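Local coordinates for biphenyl-2,3-diol 1,2-dioxygenase III-related protein (Vibrio cholerae, PDB 3EY8) that binds a metal ion, seen as calcium, and is probably a dioxygenase-like member of the vicinal oxygen chelate superfamily, at residues Leu16-Ile21 with Ile53-Leu58. The protein carries 9 engineered substitutions. Residues are numbered along the deposited sequence; the frame is centred on the assembly and turned at random.
Sequences LTVADI and INLHQL
Leu16 pairs with Leu55, Thr17 with His56 and Val18 with Gln57 in a parallel ladder joining strand 10-18, at the edge of its sheet within the chain, to strand 51-57, the first and last strands of the beta-alpha-beta-beta-beta module of the vicinal oxygen chelate fold. Leu16 N gives a bond to Asn54 O (2.9 Å) and its O takes one from His56 N; Val18 repeats the pattern with His56 O and Leu58 N. The tightly packed face carries Leu16, Val18, Leu55 and, from beyond the turn, Ile21. Leu16 CG rests 3.7 Å from Ile53 CG2, and Leu55 CD2 packs beside Leu16 CB, while Thr24, Thr25 and Tyr28 of helix 21-32 cover this side. Ile21 CD1 lies 3.7 Å from Gln57 N. The other face is more open at Thr17 and Leu58: a water links Thr17 OG1 (2.8 Å) to His56 ND1 (3.0 Å), and Phe62 meets the imidazole edge-to-face. The Asn54 side chain touches His13, a calcium ligand in another entry of this protein; no metal is bound here. From the last bridge, opposite Val18, Gln57 extends with CG anti to its N (chi1 -177°), passing Ala19 O to bring OE1 within 3.1 Å of Ile21 N. That bond is nearly straight at the hydrogen (176°), though the donor sits 32° out of the amide carbonyl plane. Asp20, at the N-cap, caps a backbone N of the helix's first turn, and its OD2 also bonds Thr23 OG1. Neutral amide and carboxylate thus together satisfy polar groups where strand 10-18 gives way to helix 21-32.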
# COMPACT_ATOMS: atom_id res chain seq x y z
N LEU B 16 2.68 0.33 -8.19
CA LEU B 16 3.32 -0.94 -8.53
C LEU B 16 4.04 -0.76 -9.85
O LEU B 16 3.48 -0.20 -10.80
CB LEU B 16 2.30 -2.05 -8.70
CG LEU B 16 1.47 -2.48 -7.49
CD1 LEU B 16 0.54 -3.60 -7.92
CD2 LEU B 16 2.36 -2.91 -6.34
N THR B 17 5.27 -1.26 -9.91
CA THR B 17 6.01 -1.32 -11.16
C THR B 17 5.90 -2.75 -11.68
O THR B 17 6.21 -3.71 -10.98
CB THR B 17 7.47 -0.92 -10.96
OG1 THR B 17 7.50 0.41 -10.39
CG2 THR B 17 8.21 -0.92 -12.30
N VAL B 18 5.42 -2.88 -12.92
CA VAL B 18 5.09 -4.20 -13.47
C VAL B 18 5.73 -4.43 -14.84
O VAL B 18 5.99 -3.49 -15.59
CB VAL B 18 3.55 -4.40 -13.58
CG1 VAL B 18 2.88 -4.25 -12.21
CG2 VAL B 18 2.93 -3.42 -14.58
N ALA B 19 5.95 -5.70 -15.17
CA ALA B 19 6.58 -6.04 -16.45
C ALA B 19 5.72 -5.65 -17.65
O ALA B 19 6.24 -5.24 -18.69
CB ALA B 19 6.91 -7.53 -16.49
N ASP B 20 4.41 -5.80 -17.50
CA ASP B 20 3.49 -5.56 -18.60
C ASP B 20 2.17 -5.04 -18.05
O ASP B 20 1.42 -5.77 -17.41
CB ASP B 20 3.25 -6.85 -19.39
CG ASP B 20 2.46 -6.62 -20.67
OD1 ASP B 20 2.99 -5.99 -21.60
OD2 ASP B 20 1.30 -7.07 -20.74
N ILE B 21 1.89 -3.76 -18.31
CA ILE B 21 0.67 -3.14 -17.83
C ILE B 21 -0.61 -3.86 -18.29
O ILE B 21 -1.48 -4.14 -17.47
CB ILE B 21 0.63 -1.63 -18.12
CG1 ILE B 21 1.60 -0.91 -17.17
CG2 ILE B 21 -0.78 -1.09 -17.94
CD1 ILE B 21 1.68 0.60 -17.36
N ILE B 53 -4.48 1.95 -7.27
CA ILE B 53 -3.08 1.60 -7.42
C ILE B 53 -2.62 2.13 -8.77
O ILE B 53 -3.23 1.84 -9.80
CB ILE B 53 -2.92 0.08 -7.37
CG1 ILE B 53 -3.19 -0.42 -5.95
CG2 ILE B 53 -1.53 -0.32 -7.84
CD1 ILE B 53 -3.41 -1.91 -5.87
N ASN B 54 -1.57 2.95 -8.76
CA ASN B 54 -0.98 3.43 -10.01
C ASN B 54 -0.03 2.37 -10.54
O ASN B 54 0.69 1.72 -9.78
CB ASN B 54 -0.21 4.74 -9.79
CG ASN B 54 -1.12 5.95 -9.63
OD1 ASN B 54 -2.28 5.95 -10.07
ND2 ASN B 54 -0.60 7.01 -9.01
N LEU B 55 -0.03 2.19 -11.86
CA LEU B 55 0.86 1.23 -12.48
C LEU B 55 1.93 1.94 -13.31
O LEU B 55 1.60 2.82 -14.11
CB LEU B 55 0.07 0.28 -13.39
CG LEU B 55 -1.00 -0.56 -12.69
CD1 LEU B 55 -1.78 -1.41 -13.71
CD2 LEU B 55 -0.38 -1.44 -11.60
N HIS B 56 3.19 1.56 -13.11
CA HIS B 56 4.29 1.95 -13.99
C HIS B 56 4.80 0.70 -14.69
O HIS B 56 4.95 -0.34 -14.06
CB HIS B 56 5.46 2.54 -13.20
CG HIS B 56 5.15 3.83 -12.51
ND1 HIS B 56 6.12 4.57 -11.87
CD2 HIS B 56 3.99 4.51 -12.35
CE1 HIS B 56 5.57 5.65 -11.34
NE2 HIS B 56 4.28 5.64 -11.62
N GLN B 57 5.09 0.80 -15.98
CA GLN B 57 5.72 -0.34 -16.63
C GLN B 57 7.22 -0.26 -16.45
O GLN B 57 7.83 0.80 -16.59
CB GLN B 57 5.36 -0.40 -18.12
CG GLN B 57 5.96 -1.63 -18.79
CD GLN B 57 5.21 -2.03 -20.04
OE1 GLN B 57 3.98 -2.18 -20.03
NE2 GLN B 57 5.94 -2.23 -21.13
N LEU B 58 7.82 -1.39 -16.09
CA LEU B 58 9.26 -1.46 -15.93
C LEU B 58 9.93 -0.92 -17.19
O LEU B 58 9.61 -1.34 -18.31
CB LEU B 58 9.69 -2.91 -15.68
CG LEU B 58 11.16 -3.14 -15.32
CD1 LEU B 58 11.51 -2.47 -14.01
CD2 LEU B 58 11.43 -4.64 -15.25
O HOH W 1 8.24 3.08 -10.37